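Local coordinates for protein dihydrofolate reductase (Enterococcus faecalis, PDB 4M7U) that reduces 7,8-dihydrofolate to tetrahydrofolate with NADPH, probably supplying glycine, purine and DNA-precursor synthesis, at residues 12-17 / 121-126; 125-130 / 159-164. All coordinates share one frame; numbering follows the deposited sequence.

Overall arrangement
Interactions 1 and 2 lie side by side in the mixed sheet of the dihydrofolate reductase fold, their centres about 10 Å apart. Strand 120-126 belongs to both: along one edge it runs parallel to strand 9-17, along the other antiparallel to strand 162-169, so the pairing changes from parallel to antiparallel at this strand. Met125 and Ile126 take part in each contact. Along the chain, interaction 2 begins where the second segment of interaction 1 ends, then reaches forward to residues 159-164. The carboxylate of Asp17 probably bonds to the backbone N of Phe130, tying the two together. Interaction 1 carries Ala15 of the NADP(+) site; interaction 2 lies farther out.

Interaction 1: 12-17 / 121-126; sequences AIWAQD and LYRTMI
Two neighbouring parallel strands, 12-17 and 121-126, pair in the middle of the mixed sheet of the dihydrofolate reductase fold, Ala12 facing Leu121 and Ala15 facing Thr124. The two short segments are inclined at 15° to each other. Five backbone hydrogen bonds alternate across the pair: Tyr122 N and Thr124 N reach Ala12 O and Trp14 O, while Trp14 N and Gln16 N return to Tyr122 O and Thr124 O. Ile126 N completes the ladder on Gln16 O at 2.8 Å.

On one face of the sheet lie Ile13, Ala15, Tyr122, Thr124 and Ile126. Ile13 CG1, anti to the backbone N, rests 3.8 Å from Tyr122 CB, and Ala15 CB meets Thr124 CB. Helix 33-43 packs on this face, where Asp35 takes the Thr124 hydroxyl. Ala15 belongs to the NADP(+) site, and Trp14 also lies in the cofactor pocket.

The other face is dominated by Trp14. Its CG stands between the backbone N and the carbonyl carbon (chi1 77°), and the indole leans over strand 121-126. The aliphatic part of Arg123 runs beneath one ring face: CB makes a CH-pi contact 4.1 Å from the centroid of the Trp14 six-membered ring, CG sits toward the rim, and Arg123 CD approaches Trp14 CZ2 to 3.5 Å. The guanidinium is turned steeply from the indole plane and forms a salt bridge through NH2 with Glu165 of strand 162-169. Leu121 CB touches Trp14 CZ3, and Phe136 stacks on the indole. Beyond the indole, Gln16 lays its amide near Met125 CE and receives the ring nitrogen: Trp14 NE1 points in the ring plane at a lone pair of Gln16 OE1, 2.8 Å away and nearly straight at 175°.

Interaction 2: 125-130 / 159-164; sequences MIHETF and LYAHDY
Phe130 drives the edge of its ring into the face of Tyr160, its CZ sitting over the centre of the phenol ring and 3.6 Å from Tyr160 CZ. The planes stand at 87° with centroids 5.0 Å apart, a T-shaped stack in which the two side chains reach tip to tip. Phe130 CE2 also comes near the phenolic oxygen. Leu159 CB lies over the opposite face of the Tyr160 ring. Glu128 CG lies against CD1 of the same ring, and Ile126 CG2 touches Tyr160 CB at 3.8 Å. Trp30 meets both the Phe130 ring and the Ile126 side chain, extending this cluster.

Nearer the sheet, backbone bonds take over. Met125 and Asp163 form an antiparallel hydrogen-bonded pair, each N giving to the other's O, and Ile126 faces His162 as the following non-hydrogen-bonded pair. His127 N then reaches Ala161 O at 2.9 Å, although its backbone is already bending through an inverse gamma turn.

His127 CG stands anti to the carbonyl carbon (chi1 -52°), and the ring meets Asp163 OD2 at its edge, near the ring plane, the two side chains crossing at about a right angle. This is a His-carboxylate hydrogen bond from His127 NE2 to Asp163 OD2; the modelled distance of 2.4 Å is very short, and its exact value is doubtful. The carboxylate plane is turned 72° from the imidazole. On the partner strand, His162 turns its imidazole back on its own segment, His162 ND1 giving to Tyr160 O at 2.7 Å.

The arrangement is that of two antiparallel strands splaying near one end of two interior strands of the dihydrofolate reductase sheet, 120-126 leading out into a loop and 162-169 coming in from one.

Interaction 1: 12-17 / 121-126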
loop_
_atom_site.group_PDB
_atom_site.type_symbol
_atom_site.label_atom_id
_atom_site.label_comp_id
_atom_site.label_asym_id
_atom_site.label_seq_id
_atom_site.Cartn_x
_atom_site.Cartn_y
_atom_site.Cartn_z
ATOM N N ALA A 12 0.831 -5.529 -2.067
ATOM C CA ALA A 12 0.946 -4.074 -2.156
ATOM C C ALA A 12 -0.363 -3.523 -2.736
ATOM O O ALA A 12 -0.891 -4.052 -3.727
ATOM C CB ALA A 12 2.137 -3.672 -3.014
ATOM N N ILE A 13 -0.903 -2.485 -2.102
ATOM C CA ILE A 13 -2.145 -1.872 -2.573
ATOM C C ILE A 13 -1.993 -0.360 -2.698
ATOM O O ILE A 13 -1.449 0.299 -1.808
ATOM C CB ILE A 13 -3.339 -2.203 -1.653
ATOM C CG1 ILE A 13 -4.635 -1.648 -2.250
ATOM C CG2 ILE A 13 -3.133 -1.600 -0.289
ATOM C CD1 ILE A 13 -5.881 -2.170 -1.577
ATOM N N TRP A 14 -2.446 0.198 -3.814
ATOM C CA TRP A 14 -2.350 1.639 -3.985
ATOM C C TRP A 14 -3.290 2.115 -5.066
ATOM O O TRP A 14 -3.780 1.313 -5.873
ATOM C CB TRP A 14 -0.903 2.081 -4.280
ATOM C CG TRP A 14 -0.422 1.830 -5.679
ATOM C CD1 TRP A 14 -0.380 2.730 -6.714
ATOM C CD2 TRP A 14 0.081 0.585 -6.201
ATOM N NE1 TRP A 14 0.120 2.117 -7.844
ATOM C CE2 TRP A 14 0.402 0.812 -7.558
ATOM C CE3 TRP A 14 0.294 -0.682 -5.645
ATOM C CZ2 TRP A 14 0.943 -0.204 -8.368
ATOM C CZ3 TRP A 14 0.818 -1.685 -6.447
ATOM C CH2 TRP A 14 1.139 -1.438 -7.801
ATOM N N ALA A 15 -3.556 3.419 -5.047
ATOM C CA ALA A 15 -4.243 4.081 -6.142
ATOM C C ALA A 15 -3.268 5.076 -6.749
ATOM O O ALA A 15 -2.499 5.729 -6.027
ATOM C CB ALA A 15 -5.488 4.795 -5.652
ATOM N N GLN A 16 -3.285 5.182 -8.074
ATOM C CA GLN A 16 -2.489 6.189 -8.774
ATOM C C GLN A 16 -3.278 6.760 -9.950
ATOM O O GLN A 16 -4.240 6.124 -10.424
ATOM C CB GLN A 16 -1.186 5.569 -9.287
ATOM C CG GLN A 16 -1.408 4.540 -10.387
ATOM C CD GLN A 16 -0.121 4.027 -10.970
ATOM O OE1 GLN A 16 0.625 3.290 -10.315
ATOM N NE2 GLN A 16 0.156 4.413 -12.215
ATOM N N ASP A 17 -2.850 7.936 -10.429
ATOM C CA ASP A 17 -3.450 8.567 -11.609
ATOM C C ASP A 17 -2.699 8.133 -12.877
ATOM O O ASP A 17 -1.756 7.347 -12.792
ATOM C CB ASP A 17 -3.534 10.102 -11.450
ATOM C CG ASP A 17 -2.225 10.825 -11.753
ATOM O OD1 ASP A 17 -1.159 10.164 -11.954
ATOM O OD2 ASP A 17 -2.263 12.090 -11.775
ATOM N N LEU A 121 -0.181 -7.528 -6.371
ATOM C CA LEU A 121 -0.363 -6.077 -6.435
ATOM C C LEU A 121 -1.841 -5.761 -6.676
ATOM O O LEU A 121 -2.456 -6.265 -7.629
ATOM C CB LEU A 121 0.469 -5.475 -7.571
ATOM C CG LEU A 121 1.953 -5.860 -7.611
ATOM C CD1 LEU A 121 2.617 -5.240 -8.832
ATOM C CD2 LEU A 121 2.677 -5.414 -6.327
ATOM N N TYR A 122 -2.406 -4.927 -5.812
ATOM C CA TYR A 122 -3.738 -4.381 -6.034
ATOM C C TYR A 122 -3.610 -2.911 -6.398
ATOM O O TYR A 122 -3.265 -2.081 -5.550
ATOM C CB TYR A 122 -4.572 -4.504 -4.768
ATOM C CG TYR A 122 -4.836 -5.931 -4.348
ATOM C CD1 TYR A 122 -4.342 -6.422 -3.147
ATOM C CD2 TYR A 122 -5.597 -6.783 -5.144
ATOM C CE1 TYR A 122 -4.594 -7.723 -2.744
ATOM C CE2 TYR A 122 -5.853 -8.096 -4.750
ATOM C CZ TYR A 122 -5.346 -8.554 -3.551
ATOM O OH TYR A 122 -5.594 -9.849 -3.154
ATOM N N ARG A 123 -3.880 -2.579 -7.654
ATOM C CA ARG A 123 -3.744 -1.196 -8.115
ATOM C C ARG A 123 -5.059 -0.617 -8.599
ATOM O O ARG A 123 -5.762 -1.225 -9.427
ATOM C CB ARG A 123 -2.716 -1.099 -9.253
ATOM C CG ARG A 123 -2.544 0.333 -9.783
ATOM C CD ARG A 123 -1.419 0.416 -10.812
ATOM N NE ARG A 123 -1.847 -0.032 -12.132
ATOM C CZ ARG A 123 -1.214 0.269 -13.261
ATOM N NH1 ARG A 123 -0.110 1.013 -13.228
ATOM N NH2 ARG A 123 -1.691 -0.161 -14.422
ATOM N N THR A 124 -5.396 0.566 -8.091
ATOM C CA THR A 124 -6.539 1.310 -8.617
ATOM C C THR A 124 -6.009 2.349 -9.594
ATOM O O THR A 124 -5.362 3.319 -9.192
ATOM C CB THR A 124 -7.315 2.033 -7.514
ATOM O OG1 THR A 124 -7.841 1.068 -6.588
ATOM C CG2 THR A 124 -8.468 2.855 -8.124
ATOM N N MET A 125 -6.252 2.134 -10.880
ATOM C CA MET A 125 -5.773 3.056 -11.913
ATOM C C MET A 125 -6.845 4.115 -12.178
ATOM O O MET A 125 -7.946 3.798 -12.639
ATOM C CB MET A 125 -5.419 2.277 -13.192
ATOM C CG MET A 125 -4.903 3.146 -14.347
ATOM S SD MET A 125 -3.589 4.309 -13.889
ATOM C CE MET A 125 -2.160 3.313 -14.175
ATOM N N ILE A 126 -6.535 5.368 -11.860
ATOM C CA ILE A 126 -7.496 6.450 -12.032
ATOM C C ILE A 126 -7.191 7.226 -13.313
ATOM O O ILE A 126 -6.106 7.805 -13.471
ATOM C CB ILE A 126 -7.472 7.405 -10.817
ATOM C CG1 ILE A 126 -7.675 6.610 -9.512
ATOM C CG2 ILE A 126 -8.525 8.463 -10.959
ATOM C CD1 ILE A 126 -7.556 7.469 -8.235
#

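Interaction 2: 125-130 / 159-164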
loop_
_atom_site.group_PDB
_atom_site.type_symbol
_atom_site.label_atom_id
_atom_site.label_comp_id
_atom_site.label_asym_id
_atom_site.label_seq_id
_atom_site.Cartn_x
_atom_site.Cartn_y
_atom_site.Cartn_z
ATOM N N MET A 125 -6.252 2.134 -10.880
ATOM C CA MET A 125 -5.773 3.056 -11.913
ATOM C C MET A 125 -6.845 4.115 -12.178
ATOM O O MET A 125 -7.946 3.798 -12.639
ATOM C CB MET A 125 -5.419 2.277 -13.192
ATOM C CG MET A 125 -4.903 3.146 -14.347
ATOM S SD MET A 125 -3.589 4.309 -13.889
ATOM C CE MET A 125 -2.160 3.313 -14.175
ATOM N N ILE A 126 -6.535 5.368 -11.860
ATOM C CA ILE A 126 -7.496 6.450 -12.032
ATOM C C ILE A 126 -7.191 7.226 -13.313
ATOM O O ILE A 126 -6.106 7.805 -13.471
ATOM C CB ILE A 126 -7.472 7.405 -10.817
ATOM C CG1 ILE A 126 -7.675 6.610 -9.512
ATOM C CG2 ILE A 126 -8.525 8.463 -10.959
ATOM C CD1 ILE A 126 -7.556 7.469 -8.235
ATOM N N HIS A 127 -8.157 7.237 -14.227
ATOM C CA HIS A 127 -7.949 7.803 -15.555
ATOM C C HIS A 127 -8.238 9.302 -15.566
ATOM O O HIS A 127 -9.261 9.766 -16.071
ATOM C CB HIS A 127 -8.783 7.048 -16.593
ATOM C CG HIS A 127 -8.587 5.564 -16.539
ATOM N ND1 HIS A 127 -7.415 4.948 -16.931
ATOM C CD2 HIS A 127 -9.422 4.574 -16.133
ATOM C CE1 HIS A 127 -7.541 3.639 -16.775
ATOM N NE2 HIS A 127 -8.737 3.384 -16.296
ATOM N N GLU A 128 -7.309 10.042 -14.979
ATOM C CA GLU A 128 -7.384 11.488 -14.887
ATOM C C GLU A 128 -5.998 11.917 -14.450
ATOM O O GLU A 128 -5.220 11.103 -13.922
ATOM C CB GLU A 128 -8.447 11.921 -13.865
ATOM C CG GLU A 128 -8.835 13.405 -13.919
ATOM C CD GLU A 128 -8.786 13.960 -15.335
ATOM O OE1 GLU A 128 -9.820 13.904 -16.032
ATOM O OE2 GLU A 128 -7.710 14.439 -15.763
ATOM N N THR A 129 -5.662 13.179 -14.682
ATOM C CA THR A 129 -4.362 13.673 -14.232
ATOM C C THR A 129 -4.530 14.694 -13.117
ATOM O O THR A 129 -5.403 15.561 -13.187
ATOM C CB THR A 129 -3.532 14.288 -15.373
ATOM O OG1 THR A 129 -4.229 15.410 -15.919
ATOM C CG2 THR A 129 -3.297 13.278 -16.452
ATOM N N PHE A 130 -3.694 14.575 -12.092
ATOM C CA PHE A 130 -3.712 15.503 -10.960
ATOM C C PHE A 130 -2.299 16.037 -10.721
ATOM O O PHE A 130 -1.315 15.500 -11.257
ATOM C CB PHE A 130 -4.215 14.803 -9.691
ATOM C CG PHE A 130 -5.573 14.157 -9.843
ATOM C CD1 PHE A 130 -5.702 12.897 -10.412
ATOM C CD2 PHE A 130 -6.716 14.812 -9.416
ATOM C CE1 PHE A 130 -6.965 12.293 -10.556
ATOM C CE2 PHE A 130 -7.975 14.215 -9.545
ATOM C CZ PHE A 130 -8.095 12.953 -10.116
ATOM N N LEU A 159 -15.979 10.722 -9.102
ATOM C CA LEU A 159 -16.023 11.573 -10.299
ATOM C C LEU A 159 -15.168 11.131 -11.485
ATOM O O LEU A 159 -15.247 11.733 -12.556
ATOM C CB LEU A 159 -15.596 13.002 -9.933
ATOM C CG LEU A 159 -16.349 13.752 -8.832
ATOM C CD1 LEU A 159 -15.755 15.149 -8.655
ATOM C CD2 LEU A 159 -17.832 13.844 -9.158
ATOM N N TYR A 160 -14.331 10.116 -11.299
ATOM C CA TYR A 160 -13.328 9.788 -12.308
ATOM C C TYR A 160 -13.480 8.349 -12.748
ATOM O O TYR A 160 -13.785 7.492 -11.924
ATOM C CB TYR A 160 -11.908 10.014 -11.744
ATOM C CG TYR A 160 -11.771 11.306 -10.964
ATOM C CD1 TYR A 160 -11.777 12.534 -11.612
ATOM C CD2 TYR A 160 -11.668 11.298 -9.581
ATOM C CE1 TYR A 160 -11.674 13.721 -10.911
ATOM C CE2 TYR A 160 -11.561 12.480 -8.866
ATOM C CZ TYR A 160 -11.565 13.690 -9.541
ATOM O OH TYR A 160 -11.456 14.882 -8.844
ATOM N N ALA A 161 -13.267 8.093 -14.043
ATOM C CA ALA A 161 -13.200 6.731 -14.554
ATOM C C ALA A 161 -12.006 6.069 -13.888
ATOM O O ALA A 161 -10.961 6.698 -13.716
ATOM C CB ALA A 161 -13.014 6.724 -16.065
ATOM N N HIS A 162 -12.149 4.803 -13.511
ATOM C CA HIS A 162 -11.054 4.119 -12.846
ATOM C C HIS A 162 -11.163 2.612 -13.027
ATOM O O HIS A 162 -12.248 2.099 -13.325
ATOM C CB HIS A 162 -11.007 4.518 -11.359
ATOM C CG HIS A 162 -12.286 4.262 -10.615
ATOM N ND1 HIS A 162 -13.399 5.071 -10.744
ATOM C CD2 HIS A 162 -12.625 3.294 -9.726
ATOM C CE1 HIS A 162 -14.365 4.610 -9.971
ATOM N NE2 HIS A 162 -13.931 3.542 -9.341
ATOM N N ASP A 163 -10.031 1.920 -12.886
ATOM C CA ASP A 163 -10.009 0.464 -12.922
ATOM C C ASP A 163 -9.374 -0.092 -11.661
ATOM O O ASP A 163 -8.421 0.492 -11.125
ATOM C CB ASP A 163 -9.273 -0.064 -14.168
ATOM C CG ASP A 163 -10.033 0.218 -15.452
ATOM O OD1 ASP A 163 -11.055 -0.459 -15.706
ATOM O OD2 ASP A 163 -9.633 1.136 -16.195
ATOM N N TYR A 164 -9.934 -1.199 -11.173
ATOM C CA TYR A 164 -9.329 -1.957 -10.092
ATOM C C TYR A 164 -8.591 -3.158 -10.683
ATOM O O TYR A 164 -9.223 -4.089 -11.221
ATOM C CB TYR A 164 -10.407 -2.441 -9.119
ATOM C CG TYR A 164 -11.129 -1.328 -8.391
ATOM C CD1 TYR A 164 -12.323 -0.808 -8.880
ATOM C CD2 TYR A 164 -10.623 -0.804 -7.198
ATOM C CE1 TYR A 164 -12.995 0.216 -8.206
ATOM C CE2 TYR A 164 -11.293 0.221 -6.514
ATOM C CZ TYR A 164 -12.471 0.723 -7.026
ATOM O OH TYR A 164 -13.132 1.737 -6.349
#